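Local coordinates for protein endo-beta-1,4-mannanase (PDB 4CD8) that hydrolyses internal beta-1,4-mannosidic linkages of mannans, as a glycoside hydrolase of family GH113, at residues T153-I166 and Y179-D193. Sequence-based numbering, arbitrary orientation.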
ATOM      1  N   THR A 153       9.803  -0.336   9.458  1.00 13.80           N
ATOM      2  CA  THR A 153      11.255  -0.246   9.500  1.00 15.00           C
ATOM      3  C   THR A 153      11.859  -0.777  10.778  1.00 15.50           C
ATOM      4  O   THR A 153      12.791  -1.558  10.728  1.00 15.70           O
ATOM      5  CB  THR A 153      11.748   1.174   9.170  1.00 16.34           C
ATOM      6  OG1 THR A 153      11.352   1.489   7.830  1.00 17.26           O
ATOM      7  CG2 THR A 153      13.273   1.261   9.271  1.00 19.41           C
ATOM      8  N   THR A 154      11.317  -0.404  11.929  1.00 16.37           N
ATOM      9  CA  THR A 154      11.853  -0.924  13.171  1.00 14.86           C
ATOM     10  C   THR A 154      11.604  -2.412  13.376  1.00 13.64           C
ATOM     11  O   THR A 154      12.335  -3.036  14.153  1.00 15.79           O
ATOM     12  CB  THR A 154      11.331  -0.186  14.409  1.00 16.27           C
ATOM     13  OG1 THR A 154       9.905  -0.039  14.318  1.00 15.11           O
ATOM     14  CG2 THR A 154      12.038   1.178  14.538  1.00 16.62           C
ATOM     15  N   ALA A 155      10.538  -2.930  12.760  1.00 14.25           N
ATOM     16  CA  ALA A 155      10.202  -4.348  12.922  1.00 14.88           C
ATOM     17  C   ALA A 155      11.069  -5.249  12.027  1.00 15.02           C
ATOM     18  O   ALA A 155      11.295  -6.414  12.347  1.00 16.65           O
ATOM     19  CB  ALA A 155       8.736  -4.571  12.639  1.00 14.81           C
ATOM     20  N   GLU A 156      11.532  -4.686  10.924  1.00 14.09           N
ATOM     21  CA  GLU A 156      12.260  -5.446   9.901  1.00 13.98           C
ATOM     22  C   GLU A 156      13.449  -6.270  10.404  1.00 14.51           C
ATOM     23  O   GLU A 156      13.594  -7.433   9.989  1.00 15.10           O
ATOM     24  CB  GLU A 156      12.614  -4.553   8.727  1.00 13.75           C
ATOM     25  CG  GLU A 156      11.437  -4.258   7.814  1.00 14.76           C
ATOM     26  CD  GLU A 156      11.631  -3.035   6.899  1.00 13.91           C
ATOM     27  OE1 GLU A 156      12.767  -2.496   6.839  1.00 15.59           O
ATOM     28  OE2 GLU A 156      10.631  -2.648   6.216  1.00 15.42           O
ATOM     29  N   PRO A 157      14.268  -5.744  11.329  1.00 15.66           N
ATOM     30  CA  PRO A 157      15.401  -6.558  11.824  1.00 17.74           C
ATOM     31  C   PRO A 157      15.012  -7.815  12.598  1.00 17.22           C
ATOM     32  O   PRO A 157      15.869  -8.651  12.816  1.00 19.74           O
ATOM     33  CB  PRO A 157      16.203  -5.594  12.704  1.00 21.78           C
ATOM     34  CG  PRO A 157      15.755  -4.242  12.305  1.00 21.71           C
ATOM     35  CD  PRO A 157      14.371  -4.342  11.761  1.00 15.66           C
ATOM     36  N   HIS A 158      13.744  -7.935  12.999  1.00 15.32           N
ATOM     37  CA  HIS A 158      13.234  -9.122  13.710  1.00 15.95           C
ATOM     38  C   HIS A 158      12.840 -10.150  12.668  1.00 19.19           C
ATOM     39  O   HIS A 158      11.685 -10.437  12.452  1.00 16.92           O
ATOM     40  CB  HIS A 158      12.091  -8.703  14.640  1.00 18.08           C
ATOM     41  CG  HIS A 158      12.516  -7.637  15.587  1.00 18.13           C
ATOM     42  ND1 HIS A 158      13.110  -7.917  16.796  1.00 19.19           N
ATOM     43  CD2 HIS A 158      12.498  -6.282  15.476  1.00 20.72           C
ATOM     44  CE1 HIS A 158      13.430  -6.776  17.396  1.00 20.79           C
ATOM     45  NE2 HIS A 158      13.077  -5.777  16.611  1.00 19.79           N
ATOM     46  N   GLU A 159      13.876 -10.718  12.048  1.00 18.17           N
ATOM     47  CA  GLU A 159      13.719 -11.518  10.849  0.50 20.07           C
ATOM     48  C   GLU A 159      12.964 -12.830  11.120  1.00 15.63           C
ATOM     49  O   GLU A 159      12.044 -13.188  10.396  1.00 16.59           O
ATOM     50  CB  GLU A 159      15.105 -11.811  10.255  0.50 20.47           C
ATOM     51  CG  GLU A 159      15.085 -12.355   8.840  0.50 18.97           C
ATOM     52  CD  GLU A 159      16.424 -12.922   8.427  0.50 19.62           C
ATOM     53  OE1 GLU A 159      17.464 -12.500   8.980  0.50 21.77           O
ATOM     54  OE2 GLU A 159      16.415 -13.816   7.567  0.50 15.78           O
ATOM     55  N   ALA A 160      13.375 -13.538  12.156  1.00 17.04           N
ATOM     56  CA  ALA A 160      12.727 -14.795  12.518  1.00 17.64           C
ATOM     57  C   ALA A 160      11.257 -14.558  12.836  1.00 19.41           C
ATOM     58  O   ALA A 160      10.402 -15.324  12.455  1.00 19.98           O
ATOM     59  CB  ALA A 160      13.457 -15.446  13.680  1.00 21.75           C
ATOM     60  N   MET A 161      10.941 -13.448  13.508  1.00 18.88           N
ATOM     61  CA  MET A 161       9.561 -13.180  13.790  1.00 17.37           C
ATOM     62  C   MET A 161       8.764 -12.878  12.525  1.00 15.30           C
ATOM     63  O   MET A 161       7.607 -13.294  12.417  1.00 16.54           O
ATOM     64  CB  MET A 161       9.397 -12.056  14.831  1.00 17.61           C
ATOM     65  CG  MET A 161       9.899 -12.472  16.223  1.00 17.88           C
ATOM     66  SD  MET A 161       9.826 -11.105  17.383  1.00 22.24           S
ATOM     67  CE  MET A 161      10.546 -11.929  18.821  1.00 15.76           C
ATOM     68  N   TRP A 162       9.366 -12.159  11.569  1.00 14.78           N
ATOM     69  CA  TRP A 162       8.684 -11.906  10.288  1.00 16.29           C
ATOM     70  C   TRP A 162       8.455 -13.210   9.516  1.00 15.70           C
ATOM     71  O   TRP A 162       7.404 -13.421   8.912  1.00 15.43           O
ATOM     72  CB  TRP A 162       9.467 -10.942   9.398  1.00 15.95           C
ATOM     73  CG  TRP A 162       9.076  -9.529   9.649  1.00 14.53           C
ATOM     74  CD1 TRP A 162       9.812  -8.599  10.285  1.00 13.42           C
ATOM     75  CD2 TRP A 162       7.860  -8.931   9.273  1.00 13.34           C
ATOM     76  NE1 TRP A 162       9.130  -7.423  10.330  1.00 12.91           N
ATOM     77  CE2 TRP A 162       7.911  -7.585   9.739  1.00 14.31           C
ATOM     78  CE3 TRP A 162       6.725  -9.371   8.626  1.00 14.78           C
ATOM     79  CZ2 TRP A 162       6.854  -6.687   9.549  1.00 15.28           C
ATOM     80  CZ3 TRP A 162       5.667  -8.487   8.454  1.00 16.88           C
ATOM     81  CH2 TRP A 162       5.738  -7.156   8.941  1.00 15.88           C
ATOM     82  N   ARG A 163       9.445 -14.079   9.565  1.00 16.83           N
ATOM     83  CA  ARG A 163       9.314 -15.380   8.849  1.00 16.47           C
ATOM     84  C   ARG A 163       8.217 -16.254   9.473  1.00 16.08           C
ATOM     85  O   ARG A 163       7.439 -16.874   8.734  1.00 17.25           O
ATOM     86  CB  ARG A 163      10.640 -16.077   8.824  1.00 18.36           C
ATOM     87  CG  ARG A 163      11.650 -15.383   7.926  1.00 19.23           C
ATOM     88  CD  ARG A 163      12.968 -16.142   7.909  1.00 18.94           C
ATOM     89  NE  ARG A 163      13.995 -15.459   7.127  1.00 18.65           N
ATOM     90  CZ  ARG A 163      14.088 -15.491   5.808  1.00 18.12           C
ATOM     91  NH1 ARG A 163      13.207 -16.189   5.098  1.00 18.09           N
ATOM     92  NH2 ARG A 163      15.079 -14.820   5.205  1.00 21.28           N
ATOM     93  N   GLU A 164       8.101 -16.245  10.807  1.00 16.77           N
ATOM     94  CA  GLU A 164       6.940 -16.882  11.476  1.00 18.75           C
ATOM     95  C   GLU A 164       5.613 -16.300  10.996  1.00 19.28           C
ATOM     96  O   GLU A 164       4.659 -17.025  10.704  1.00 18.47           O
ATOM     97  CB  GLU A 164       7.001 -16.781  13.005  1.00 20.21           C
ATOM     98  CG  GLU A 164       8.214 -17.480  13.595  1.00 22.33           C
ATOM     99  CD  GLU A 164       8.351 -17.287  15.087  1.00 24.53           C
ATOM    100  OE1 GLU A 164       7.815 -16.312  15.678  1.00 27.01           O
ATOM    101  OE2 GLU A 164       8.988 -18.143  15.682  1.00 27.21           O
ATOM    102  N   THR A 165       5.537 -14.970  10.933  1.00 19.20           N
ATOM    103  CA  THR A 165       4.282 -14.336  10.541  1.00 17.76           C
ATOM    104  C   THR A 165       3.899 -14.725   9.095  1.00 15.54           C
ATOM    105  O   THR A 165       2.762 -15.035   8.788  1.00 15.32           O
ATOM    106  CB  THR A 165       4.471 -12.825  10.652  1.00 16.91           C
ATOM    107  OG1 THR A 165       4.736 -12.522  12.036  1.00 19.65           O
ATOM    108  CG2 THR A 165       3.268 -12.051  10.093  1.00 17.10           C
ATOM    109  N   ILE A 166       4.894 -14.687   8.223  1.00 16.64           N
ATOM    110  CA  ILE A 166       4.690 -15.014   6.805  1.00 13.95           C
ATOM    111  C   ILE A 166       4.308 -16.480   6.632  1.00 13.93           C
ATOM    112  O   ILE A 166       3.378 -16.774   5.889  1.00 14.23           O
ATOM    113  CB  ILE A 166       5.913 -14.623   5.959  1.00 14.21           C
ATOM    114  CG1 ILE A 166       6.084 -13.076   5.946  1.00 15.28           C
ATOM    115  CG2 ILE A 166       5.758 -15.173   4.534  1.00 14.57           C
ATOM    116  CD1 ILE A 166       7.448 -12.608   5.484  1.00 15.08           C
ATOM    117  N   TYR A 179       5.562  -7.999   0.836  1.00 11.65           N
ATOM    118  CA  TYR A 179       5.791  -7.082   1.981  1.00 11.16           C
ATOM    119  C   TYR A 179       6.178  -5.768   1.336  1.00 13.78           C
ATOM    120  O   TYR A 179       7.002  -5.733   0.432  1.00 13.22           O
ATOM    121  CB  TYR A 179       6.961  -7.590   2.851  1.00 14.90           C
ATOM    122  CG  TYR A 179       7.354  -6.563   3.874  1.00 13.47           C
ATOM    123  CD1 TYR A 179       6.506  -6.324   4.945  1.00 13.06           C
ATOM    124  CD2 TYR A 179       8.505  -5.845   3.771  1.00 14.85           C
ATOM    125  CE1 TYR A 179       6.816  -5.348   5.875  1.00 15.07           C
ATOM    126  CE2 TYR A 179       8.832  -4.871   4.703  1.00 14.70           C
ATOM    127  CZ  TYR A 179       7.969  -4.636   5.736  1.00 15.08           C
ATOM    128  OH  TYR A 179       8.301  -3.670   6.617  1.00 14.89           O
ATOM    129  N   ASN A 180       5.604  -4.679   1.849  1.00 12.75           N
ATOM    130  CA  ASN A 180       5.794  -3.317   1.361  1.00 12.48           C
ATOM    131  C   ASN A 180       6.731  -2.602   2.298  1.00 12.74           C
ATOM    132  O   ASN A 180       6.316  -2.211   3.411  1.00 14.80           O
ATOM    133  CB  ASN A 180       4.368  -2.723   1.299  1.00 14.18           C
ATOM    134  CG  ASN A 180       4.246  -1.220   1.097  1.00 14.97           C
ATOM    135  OD1 ASN A 180       3.105  -0.780   1.119  1.00 16.69           O
ATOM    136  ND2 ASN A 180       5.309  -0.472   0.834  1.00 15.98           N
ATOM    137  N   CYS A 181       7.989  -2.421   1.910  1.00 15.51           N
ATOM    138  CA  CYS A 181       8.930  -1.674   2.752  1.00 15.72           C
ATOM    139  C   CYS A 181       8.823  -0.182   2.465  1.00 13.31           C
ATOM    140  O   CYS A 181       8.239   0.228   1.479  1.00 14.49           O
ATOM    141  CB  CYS A 181      10.378  -2.147   2.584  1.00 16.73           C
ATOM    142  SG  CYS A 181      11.071  -1.793   0.982  1.00 15.07           S
ATOM    143  N   ASN A 182       9.405   0.611   3.342  1.00 14.03           N
ATOM    144  CA  ASN A 182       9.504   2.045   3.038  1.00 14.77           C
ATOM    145  C   ASN A 182      10.524   2.355   1.933  1.00 15.83           C
ATOM    146  O   ASN A 182      11.464   1.610   1.720  1.00 16.00           O
ATOM    147  CB  ASN A 182       9.891   2.766   4.292  1.00 16.79           C
ATOM    148  CG  ASN A 182       9.537   4.239   4.249  1.00 16.51           C
ATOM    149  OD1 ASN A 182       8.621   4.643   3.547  1.00 18.00           O
ATOM    150  ND2 ASN A 182      10.257   5.019   5.013  1.00 17.98           N
ATOM    151  N   HIS A 183      10.357   3.472   1.239  1.00 16.32           N
ATOM    152  CA  HIS A 183      11.427   3.953   0.363  1.00 16.66           C
ATOM    153  C   HIS A 183      12.754   4.012   1.131  1.00 15.60           C
ATOM    154  O   HIS A 183      12.798   4.355   2.338  1.00 18.44           O
ATOM    155  CB  HIS A 183      11.095   5.334  -0.235  1.00 18.27           C
ATOM    156  CG  HIS A 183      10.789   6.376   0.788  1.00 19.38           C
ATOM    157  ND1 HIS A 183      11.772   7.166   1.334  1.00 23.09           N
ATOM    158  CD2 HIS A 183       9.631   6.743   1.382  1.00 20.36           C
ATOM    159  CE1 HIS A 183      11.227   7.997   2.211  1.00 25.38           C
ATOM    160  NE2 HIS A 183       9.928   7.767   2.252  1.00 25.21           N
ATOM    161  N   GLY A 184      13.834   3.632   0.432  1.00 16.73           N
ATOM    162  CA  GLY A 184      15.142   3.551   1.048  1.00 17.21           C
ATOM    163  C   GLY A 184      15.420   2.285   1.831  1.00 16.67           C
ATOM    164  O   GLY A 184      16.526   2.140   2.379  1.00 17.23           O
ATOM    165  N   ARG A 185      14.432   1.373   1.896  1.00 15.17           N
ATOM    166  CA  ARG A 185      14.638   0.115   2.654  1.00 15.50           C
ATOM    167  C   ARG A 185      14.701  -1.096   1.778  1.00 15.06           C
ATOM    168  O   ARG A 185      14.931  -2.207   2.304  1.00 15.60           O
ATOM    169  CB  ARG A 185      13.552  -0.115   3.700  1.00 14.83           C
ATOM    170  CG  ARG A 185      13.486   0.994   4.779  1.00 15.39           C
ATOM    171  CD  ARG A 185      14.652   0.867   5.768  1.00 16.21           C
ATOM    172  NE  ARG A 185      14.629  -0.445   6.431  1.00 15.56           N
ATOM    173  CZ  ARG A 185      15.641  -0.991   7.102  1.00 15.95           C
ATOM    174  NH1 ARG A 185      16.790  -0.345   7.280  1.00 18.25           N
ATOM    175  NH2 ARG A 185      15.475  -2.182   7.670  1.00 18.05           N
ATOM    176  N   GLU A 186      14.538  -0.902   0.477  1.00 14.93           N
ATOM    177  CA  GLU A 186      14.488  -2.037  -0.470  1.00 15.09           C
ATOM    178  C   GLU A 186      15.704  -2.917  -0.346  1.00 14.99           C
ATOM    179  O   GLU A 186      15.579  -4.160  -0.351  1.00 16.63           O
ATOM    180  CB  GLU A 186      14.322  -1.538  -1.923  1.00 15.96           C
ATOM    181  CG  GLU A 186      12.983  -0.866  -2.214  1.00 16.64           C
ATOM    182  CD  GLU A 186      13.006   0.658  -2.065  1.00 15.85           C
ATOM    183  OE1 GLU A 186      13.832   1.174  -1.293  1.00 15.79           O
ATOM    184  OE2 GLU A 186      12.199   1.307  -2.747  1.00 16.23           O
ATOM    185  N   GLU A 187      16.866  -2.309  -0.201  1.00 16.27           N
ATOM    186  CA  GLU A 187      18.116  -3.057  -0.135  1.00 17.34           C
ATOM    187  C   GLU A 187      18.434  -3.569   1.270  1.00 16.70           C
ATOM    188  O   GLU A 187      19.349  -4.349   1.450  1.00 19.44           O
ATOM    189  CB  GLU A 187      19.300  -2.241  -0.718  1.00 19.66           C
ATOM    190  CG  GLU A 187      19.701  -0.989   0.064  1.00 19.77           C
ATOM    191  CD  GLU A 187      18.928   0.252  -0.342  1.00 17.62           C
ATOM    192  OE1 GLU A 187      17.690   0.210  -0.332  1.00 21.11           O
ATOM    193  OE2 GLU A 187      19.559   1.296  -0.641  1.00 22.20           O
ATOM    194  N   HIS A 188      17.636  -3.175   2.268  1.00 16.38           N
ATOM    195  CA  HIS A 188      17.941  -3.500   3.647  1.00 15.53           C
ATOM    196  C   HIS A 188      17.146  -4.663   4.255  1.00 16.24           C
ATOM    197  O   HIS A 188      17.586  -5.283   5.242  1.00 19.46           O
ATOM    198  CB  HIS A 188      17.753  -2.248   4.481  1.00 17.83           C
ATOM    199  CG  HIS A 188      18.781  -1.211   4.199  1.00 17.54           C
ATOM    200  ND1 HIS A 188      18.494  -0.015   3.582  1.00 22.13           N
ATOM    201  CD2 HIS A 188      20.106  -1.198   4.436  1.00 21.57           C
ATOM    202  CE1 HIS A 188      19.596   0.708   3.485  1.00 21.40           C
ATOM    203  NE2 HIS A 188      20.586   0.017   4.002  1.00 31.80           N
ATOM    204  N   VAL A 189      16.003  -4.969   3.666  1.00 15.96           N
ATOM    205  CA  VAL A 189      15.148  -6.025   4.160  1.00 14.32           C
ATOM    206  C   VAL A 189      15.825  -7.379   3.871  1.00 15.68           C
ATOM    207  O   VAL A 189      16.349  -7.605   2.764  1.00 15.95           O
ATOM    208  CB  VAL A 189      13.787  -5.972   3.472  1.00 14.29           C
ATOM    209  CG1 VAL A 189      12.952  -7.247   3.720  1.00 15.24           C
ATOM    210  CG2 VAL A 189      13.020  -4.760   3.956  1.00 15.36           C
ATOM    211  N   ARG A 190      15.826  -8.252   4.872  1.00 12.82           N
ATOM    212  CA  ARG A 190      16.554  -9.501   4.790  1.00 15.40           C
ATOM    213  C   ARG A 190      15.686 -10.737   4.597  1.00 17.35           C
ATOM    214  O   ARG A 190      16.236 -11.848   4.553  1.00 18.28           O
ATOM    215  CB  ARG A 190      17.436  -9.664   6.036  1.00 16.79           C
ATOM    216  CG  ARG A 190      18.443  -8.555   6.270  1.00 17.23           C
ATOM    217  CD  ARG A 190      19.453  -8.401   5.164  1.00 16.47           C
ATOM    218  NE  ARG A 190      20.301  -9.593   5.019  1.00 18.28           N
ATOM    219  CZ  ARG A 190      21.448  -9.756   5.676  1.00 19.64           C
ATOM    220  NH1 ARG A 190      21.873  -8.823   6.536  1.00 20.92           N
ATOM    221  NH2 ARG A 190      22.193 -10.860   5.481  1.00 21.56           N
ATOM    222  N   PHE A 191      14.375 -10.563   4.451  1.00 15.43           N
ATOM    223  CA  PHE A 191      13.459 -11.692   4.299  1.00 14.74           C
ATOM    224  C   PHE A 191      12.680 -11.663   2.969  1.00 15.29           C
ATOM    225  O   PHE A 191      11.621 -12.268   2.870  1.00 15.02           O
ATOM    226  CB  PHE A 191      12.549 -11.812   5.526  1.00 16.03           C
ATOM    227  CG  PHE A 191      11.788 -10.546   5.852  1.00 14.71           C
ATOM    228  CD1 PHE A 191      10.586 -10.271   5.225  1.00 16.28           C
ATOM    229  CD2 PHE A 191      12.253  -9.676   6.833  1.00 15.22           C
ATOM    230  CE1 PHE A 191       9.851  -9.138   5.531  1.00 15.15           C
ATOM    231  CE2 PHE A 191      11.515  -8.505   7.159  1.00 16.36           C
ATOM    232  CZ  PHE A 191      10.337  -8.240   6.487  1.00 16.75           C
ATOM    233  N   TRP A 192      13.232 -11.019   1.927  1.00 15.25           N
ATOM    234  CA  TRP A 192      12.547 -10.986   0.640  1.00 14.65           C
ATOM    235  C   TRP A 192      12.335 -12.390   0.048  1.00 15.18           C
ATOM    236  O   TRP A 192      11.399 -12.598  -0.694  1.00 14.71           O
ATOM    237  CB  TRP A 192      13.275 -10.137  -0.404  1.00 15.40           C
ATOM    238  CG  TRP A 192      13.296  -8.640  -0.168  1.00 14.54           C
ATOM    239  CD1 TRP A 192      14.385  -7.863  -0.168  1.00 15.61           C
ATOM    240  CD2 TRP A 192      12.155  -7.750   0.063  1.00 13.07           C
ATOM    241  NE1 TRP A 192      14.020  -6.528   0.025  1.00 15.31           N
ATOM    242  CE2 TRP A 192      12.667  -6.448   0.149  1.00 14.46           C
ATOM    243  CE3 TRP A 192      10.781  -7.938   0.118  1.00 15.05           C
ATOM    244  CZ2 TRP A 192      11.849  -5.344   0.376  1.00 15.74           C
ATOM    245  CZ3 TRP A 192       9.961  -6.855   0.370  1.00 13.49           C
ATOM    246  CH2 TRP A 192      10.503  -5.563   0.491  1.00 14.79           C
ATOM    247  N   ASP A 193      13.220 -13.327   0.374  1.00 15.15           N
ATOM    248  CA  ASP A 193      12.998 -14.695  -0.085  1.00 17.10           C
ATOM    249  C   ASP A 193      11.692 -15.332   0.401  1.00 17.14           C
ATOM    250  O   ASP A 193      11.195 -16.282  -0.204  1.00 17.99           O
ATOM    251  CB  ASP A 193      14.184 -15.568   0.329  1.00 15.74           C
ATOM    252  CG  ASP A 193      14.359 -15.626   1.829  1.00 18.99           C
ATOM    253  OD1 ASP A 193      14.775 -14.612   2.415  1.00 19.13           O
ATOM    254  OD2 ASP A 193      14.045 -16.632   2.464  1.00 22.67           O
TER
HETATM  255  O   HOH W   1      10.156  -0.187   5.870  1.00 15.95           O
HETATM  256  O   HOH W   2      12.336   3.770   6.786  1.00 20.34           O
HETATM  257  O   HOH W   3      15.090  -7.451   7.574  1.00 18.47           O
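The ring of F191 lies between W162 and V189: CB of W162 sits over the centre of one face and CG1 of V189 over the other, while the backbone O of E156 meets its edge. With the five-membered ring of W162 it forms an offset stack, centroids 4.4 Å apart and planes 17° from parallel. Y179 turns its edge to the face of the six-membered ring of W162 in a T-shaped pair. On the R185 guanidinium, CG2 of T153 covers one face and CB of H188 the opposite one; at its edge NE and NH2 both donate to OE1 of E156, each at 2.8 Å, nearly in plane. The other carboxylate oxygen, OE2 of E156, takes the Y179 hydroxyl (OH) at 2.6 Å on its anti lone pair. The contact packs helix 159-172 and the turn leading into it against the end of strand 176-182 and the loop that follows, within a beta-alpha-beta unit of the TIM barrel, N182 lying near the bound mannoimidazole inhibitor. One residue on from W162, R163, extended from CG to NE, meets D193 end-on, NH1 to OD2 and NH2 to OD1, and grips OE2 of E159 side-on through NE and NH2. A leucine in place of R163 would probably leave the carboxylates of E159 and D193 without their shared cation.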